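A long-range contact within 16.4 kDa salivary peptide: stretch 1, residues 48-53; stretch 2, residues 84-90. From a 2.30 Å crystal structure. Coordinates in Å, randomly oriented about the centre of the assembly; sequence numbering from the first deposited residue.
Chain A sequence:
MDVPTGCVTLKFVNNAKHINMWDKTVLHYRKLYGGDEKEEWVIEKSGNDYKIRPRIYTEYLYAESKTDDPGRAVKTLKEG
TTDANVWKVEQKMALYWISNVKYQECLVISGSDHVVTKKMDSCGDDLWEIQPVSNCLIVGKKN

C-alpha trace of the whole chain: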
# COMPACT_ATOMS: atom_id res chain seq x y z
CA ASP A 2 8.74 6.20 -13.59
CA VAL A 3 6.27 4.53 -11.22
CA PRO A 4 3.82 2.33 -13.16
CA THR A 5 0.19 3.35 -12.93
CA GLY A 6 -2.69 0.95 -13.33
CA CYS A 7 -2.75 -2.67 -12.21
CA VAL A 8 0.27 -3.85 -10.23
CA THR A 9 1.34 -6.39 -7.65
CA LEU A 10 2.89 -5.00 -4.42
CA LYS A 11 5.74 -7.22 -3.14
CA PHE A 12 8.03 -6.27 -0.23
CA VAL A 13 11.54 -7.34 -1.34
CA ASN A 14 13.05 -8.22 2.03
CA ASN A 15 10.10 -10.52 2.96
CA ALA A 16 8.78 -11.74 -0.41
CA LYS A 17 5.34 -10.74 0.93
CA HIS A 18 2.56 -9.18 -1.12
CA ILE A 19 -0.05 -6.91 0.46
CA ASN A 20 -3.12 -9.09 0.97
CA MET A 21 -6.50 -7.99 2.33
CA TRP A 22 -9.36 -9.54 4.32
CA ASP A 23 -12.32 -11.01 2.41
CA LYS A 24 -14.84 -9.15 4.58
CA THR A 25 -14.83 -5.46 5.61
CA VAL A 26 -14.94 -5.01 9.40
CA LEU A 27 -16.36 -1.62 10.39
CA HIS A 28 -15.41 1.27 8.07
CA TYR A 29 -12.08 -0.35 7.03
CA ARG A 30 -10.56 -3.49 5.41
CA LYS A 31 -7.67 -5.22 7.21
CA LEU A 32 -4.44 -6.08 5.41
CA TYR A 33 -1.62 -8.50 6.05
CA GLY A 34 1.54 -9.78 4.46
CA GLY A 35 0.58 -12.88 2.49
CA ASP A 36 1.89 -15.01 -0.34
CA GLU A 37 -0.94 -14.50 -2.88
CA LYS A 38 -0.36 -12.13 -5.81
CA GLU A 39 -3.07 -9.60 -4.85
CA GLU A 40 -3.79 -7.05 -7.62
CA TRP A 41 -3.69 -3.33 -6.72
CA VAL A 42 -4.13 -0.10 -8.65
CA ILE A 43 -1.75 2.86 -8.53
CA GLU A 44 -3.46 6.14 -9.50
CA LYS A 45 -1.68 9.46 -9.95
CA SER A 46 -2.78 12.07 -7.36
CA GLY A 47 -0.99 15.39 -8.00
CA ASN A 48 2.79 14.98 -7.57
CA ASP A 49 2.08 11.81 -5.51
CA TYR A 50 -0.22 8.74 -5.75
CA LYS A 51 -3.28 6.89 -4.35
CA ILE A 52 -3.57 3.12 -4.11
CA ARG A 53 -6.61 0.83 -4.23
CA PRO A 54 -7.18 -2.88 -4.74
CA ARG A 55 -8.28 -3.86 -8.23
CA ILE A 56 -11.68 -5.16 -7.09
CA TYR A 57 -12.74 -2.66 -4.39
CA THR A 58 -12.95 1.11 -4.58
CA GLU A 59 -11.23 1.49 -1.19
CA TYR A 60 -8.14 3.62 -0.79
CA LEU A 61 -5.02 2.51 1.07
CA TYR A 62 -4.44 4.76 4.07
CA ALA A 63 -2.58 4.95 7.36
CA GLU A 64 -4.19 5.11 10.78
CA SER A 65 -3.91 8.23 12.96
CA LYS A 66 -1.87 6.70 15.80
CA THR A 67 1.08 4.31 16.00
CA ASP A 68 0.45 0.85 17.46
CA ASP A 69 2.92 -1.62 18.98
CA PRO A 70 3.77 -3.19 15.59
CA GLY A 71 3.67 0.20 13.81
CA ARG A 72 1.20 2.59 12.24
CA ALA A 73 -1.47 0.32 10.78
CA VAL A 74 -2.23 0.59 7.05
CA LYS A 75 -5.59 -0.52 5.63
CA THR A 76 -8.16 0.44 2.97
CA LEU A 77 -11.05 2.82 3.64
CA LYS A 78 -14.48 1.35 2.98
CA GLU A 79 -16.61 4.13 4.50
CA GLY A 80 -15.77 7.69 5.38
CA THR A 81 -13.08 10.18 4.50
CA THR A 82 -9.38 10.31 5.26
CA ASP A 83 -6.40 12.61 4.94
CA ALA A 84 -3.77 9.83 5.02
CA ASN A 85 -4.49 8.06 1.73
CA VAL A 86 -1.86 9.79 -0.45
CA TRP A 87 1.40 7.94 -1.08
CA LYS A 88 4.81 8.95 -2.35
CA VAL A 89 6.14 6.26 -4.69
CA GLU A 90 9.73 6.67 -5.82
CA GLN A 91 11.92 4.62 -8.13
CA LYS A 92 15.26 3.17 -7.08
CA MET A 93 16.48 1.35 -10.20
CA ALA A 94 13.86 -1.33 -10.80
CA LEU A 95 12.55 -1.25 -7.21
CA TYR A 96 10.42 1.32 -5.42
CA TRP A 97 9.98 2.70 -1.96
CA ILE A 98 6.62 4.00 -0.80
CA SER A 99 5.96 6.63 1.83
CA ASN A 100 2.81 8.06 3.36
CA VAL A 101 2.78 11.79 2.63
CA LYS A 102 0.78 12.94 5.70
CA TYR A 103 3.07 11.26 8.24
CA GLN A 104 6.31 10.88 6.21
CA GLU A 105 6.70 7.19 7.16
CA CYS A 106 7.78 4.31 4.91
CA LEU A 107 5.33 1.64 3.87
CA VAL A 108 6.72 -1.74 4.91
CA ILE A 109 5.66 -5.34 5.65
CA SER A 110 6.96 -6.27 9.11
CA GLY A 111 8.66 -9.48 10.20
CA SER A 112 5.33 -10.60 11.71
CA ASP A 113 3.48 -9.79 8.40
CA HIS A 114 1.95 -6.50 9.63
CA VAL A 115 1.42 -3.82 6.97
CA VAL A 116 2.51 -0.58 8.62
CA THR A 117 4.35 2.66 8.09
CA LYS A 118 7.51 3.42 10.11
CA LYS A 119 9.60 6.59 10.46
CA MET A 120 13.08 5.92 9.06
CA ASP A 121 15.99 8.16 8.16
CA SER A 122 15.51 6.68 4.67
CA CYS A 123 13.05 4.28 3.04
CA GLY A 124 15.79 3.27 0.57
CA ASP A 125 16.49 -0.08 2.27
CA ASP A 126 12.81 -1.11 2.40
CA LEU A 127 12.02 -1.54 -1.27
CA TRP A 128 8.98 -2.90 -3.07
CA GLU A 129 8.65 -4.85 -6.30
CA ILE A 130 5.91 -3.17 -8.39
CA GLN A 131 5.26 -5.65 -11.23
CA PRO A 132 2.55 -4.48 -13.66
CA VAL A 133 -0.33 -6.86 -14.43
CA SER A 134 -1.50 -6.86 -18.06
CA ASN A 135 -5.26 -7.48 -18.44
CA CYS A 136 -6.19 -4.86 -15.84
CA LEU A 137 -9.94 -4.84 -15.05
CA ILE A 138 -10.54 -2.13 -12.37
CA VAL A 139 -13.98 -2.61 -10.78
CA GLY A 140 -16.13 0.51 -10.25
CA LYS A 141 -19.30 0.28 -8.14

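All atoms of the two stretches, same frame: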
# COMPACT_ATOMS: atom_id res chain seq x y z
N ASN A 48 1.37 15.36 -7.42
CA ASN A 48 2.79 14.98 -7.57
C ASN A 48 2.98 13.59 -6.95
O ASN A 48 4.07 13.03 -7.06
CB ASN A 48 3.71 16.03 -6.94
CG ASN A 48 5.17 15.90 -7.32
OD1 ASN A 48 5.48 15.45 -8.42
ND2 ASN A 48 6.06 16.27 -6.42
N ASP A 49 1.95 13.11 -6.24
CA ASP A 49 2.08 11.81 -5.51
C ASP A 49 1.08 10.79 -6.05
O ASP A 49 0.74 10.90 -7.25
CB ASP A 49 1.96 12.01 -4.00
CG ASP A 49 3.02 12.94 -3.44
OD1 ASP A 49 4.21 12.59 -3.51
OD2 ASP A 49 2.64 14.02 -2.93
N TYR A 50 0.63 9.84 -5.22
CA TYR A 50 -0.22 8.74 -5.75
C TYR A 50 -1.21 8.18 -4.72
O TYR A 50 -0.95 8.31 -3.53
CB TYR A 50 0.64 7.54 -6.15
CG TYR A 50 1.66 7.79 -7.23
CD1 TYR A 50 1.33 7.66 -8.57
CD2 TYR A 50 2.97 8.14 -6.92
CE1 TYR A 50 2.27 7.88 -9.57
CE2 TYR A 50 3.91 8.37 -7.90
CZ TYR A 50 3.56 8.24 -9.24
OH TYR A 50 4.48 8.46 -10.22
N LYS A 51 -2.32 7.60 -5.17
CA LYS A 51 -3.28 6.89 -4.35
C LYS A 51 -3.28 5.44 -4.80
O LYS A 51 -2.85 5.11 -5.90
CB LYS A 51 -4.68 7.52 -4.44
CG LYS A 51 -4.75 8.86 -3.69
CD LYS A 51 -5.98 9.70 -4.01
CE LYS A 51 -7.24 9.17 -3.35
NZ LYS A 51 -8.26 10.25 -3.20
N ILE A 52 -3.70 4.56 -3.90
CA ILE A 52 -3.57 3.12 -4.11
C ILE A 52 -4.87 2.47 -3.67
O ILE A 52 -5.43 2.82 -2.63
CB ILE A 52 -2.36 2.54 -3.34
CG1 ILE A 52 -1.05 3.18 -3.83
CG2 ILE A 52 -2.29 1.01 -3.48
CD1 ILE A 52 0.21 2.70 -3.07
N ARG A 53 -5.37 1.55 -4.49
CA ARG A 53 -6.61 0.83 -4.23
C ARG A 53 -6.48 -0.58 -4.77
O ARG A 53 -5.73 -0.82 -5.73
CB ARG A 53 -7.83 1.51 -4.88
CG ARG A 53 -7.62 1.80 -6.36
CD ARG A 53 -8.93 1.97 -7.09
NE ARG A 53 -9.67 0.72 -7.14
CZ ARG A 53 -10.84 0.58 -7.74
NH1 ARG A 53 -11.40 1.61 -8.35
NH2 ARG A 53 -11.46 -0.60 -7.74
N ALA A 84 -5.03 10.58 4.97
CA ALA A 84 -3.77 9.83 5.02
C ALA A 84 -3.74 8.74 3.96
O ALA A 84 -3.21 7.65 4.19
CB ALA A 84 -3.54 9.24 6.42
N ASN A 85 -4.33 9.02 2.80
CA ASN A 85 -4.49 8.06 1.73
C ASN A 85 -3.67 8.42 0.50
O ASN A 85 -3.92 7.88 -0.59
CB ASN A 85 -5.97 7.93 1.36
CG ASN A 85 -6.55 9.25 0.86
OD1 ASN A 85 -5.87 10.28 0.81
ND2 ASN A 85 -7.82 9.21 0.48
N VAL A 86 -2.72 9.34 0.64
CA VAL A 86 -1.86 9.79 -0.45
C VAL A 86 -0.47 9.25 -0.19
O VAL A 86 0.03 9.34 0.93
CB VAL A 86 -1.85 11.32 -0.56
CG1 VAL A 86 -0.77 11.78 -1.53
CG2 VAL A 86 -3.23 11.86 -0.99
N TRP A 87 0.16 8.69 -1.23
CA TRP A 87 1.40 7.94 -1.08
C TRP A 87 2.46 8.44 -2.05
O TRP A 87 2.18 8.61 -3.24
CB TRP A 87 1.17 6.45 -1.31
CG TRP A 87 0.21 5.87 -0.37
CD1 TRP A 87 -1.15 5.79 -0.52
CD2 TRP A 87 0.52 5.30 0.91
NE1 TRP A 87 -1.70 5.19 0.58
CE2 TRP A 87 -0.71 4.88 1.48
CE3 TRP A 87 1.71 5.09 1.62
CZ2 TRP A 87 -0.78 4.25 2.72
CZ3 TRP A 87 1.64 4.47 2.87
CH2 TRP A 87 0.40 4.07 3.41
N LYS A 88 3.65 8.69 -1.52
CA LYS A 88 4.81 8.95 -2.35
C LYS A 88 5.38 7.62 -2.81
O LYS A 88 5.54 6.70 -2.01
CB LYS A 88 5.85 9.76 -1.59
CG LYS A 88 7.00 10.26 -2.42
CD LYS A 88 7.93 11.12 -1.57
N VAL A 89 5.64 7.50 -4.11
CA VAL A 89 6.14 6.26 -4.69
C VAL A 89 7.32 6.64 -5.57
O VAL A 89 7.16 7.39 -6.54
CB VAL A 89 5.06 5.52 -5.52
CG1 VAL A 89 5.62 4.26 -6.13
CG2 VAL A 89 3.86 5.19 -4.64
N GLU A 90 8.51 6.17 -5.21
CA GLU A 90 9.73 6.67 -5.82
C GLU A 90 10.61 5.52 -6.30
O GLU A 90 10.81 4.53 -5.59
CB GLU A 90 10.49 7.55 -4.86
CG GLU A 90 9.75 8.80 -4.46
CD GLU A 90 9.66 9.79 -5.59
OE1 GLU A 90 10.27 9.57 -6.66
OE2 GLU A 90 8.97 10.81 -5.40
O HOH W 1 -4.41 5.49 -1.26

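Two strands of the 16.4 kDa salivary peptide, far apart in sequence, cross at 111° and meet at a single antiparallel bridge, Tyr50 with Trp87, burying 455 Å² in all. The backbone of this pair makes both direct hydrogen bonds between the stretches. Trp87 N donates to Tyr50 O at 2.6 Å, a short and fairly straight bond; Tyr50 N donates to Trp87 O at 2.8 Å, but with an N-H...O angle of 127° it is weak. Tyr50 O also receives a CA-H...O contact from Val86 CA at 3.5 Å. With the strands crossing so steeply, the direct pairing does not extend along them, and side chains and a water supply the rest.

Tyr50 and Trp87 both adopt chi1 m, with chi2 of -87° and 89°, so each ring plane stands roughly perpendicular to the plane through its own CA, CB and CG. Both leave CA sideways to the partner stretch. The Tyr50 ring runs alongside the second strand, its CD2 lying 3.6 Å from Val89 CB; Val89, chi1 t, points toward stretch 1 and gives the ring a compact, branched apolar neighbour. Ile52 points toward stretch 2 with chi1 m and chi2 t, an extended end that carries CD1 obliquely to 4.2 Å from Trp87 CG, at the near end of the indole. These four large apolar or aromatic residues are buried, as befits their types.

Asp49, Lys51, Asn85 and Lys88 are partly exposed and carry polar or charged side chains. Asp49, chi1 m, points toward the second stretch: its CB lies 3.5 Å from Trp87 O, while OD1 comes 3.8 Å from Lys88 CB. Both CB and OD1 thus approach the second stretch, though the residue remains partly exposed. Val86, also partly exposed but purely apolar, has chi1 t and places CG1 3.7 Å from Asp49 CB. Lys88 points away overall, with chi1 and chi2 both t; its modelled chain stops at CD. Lys51 makes its closest contact through its aliphatic stem: chi1 m and chi2 t place CG 3.4 Å from Asn85 O and 4.3 Å from Val86 CG2. Its chi3 is p. Asn85 itself leaves CA sideways, but chi1 p brings its amide end nearer stretch 1.

Beyond the bridge, water 1 accepts from Ile52 N at 2.9 Å and lies 2.5 Å from Asn85 O, a carbonyl to which it can donate, among competing acceptors. It thereby connects polar groups that make no direct hydrogen bond between Ile52 in the strand and Asn85 in the loop before the second strand.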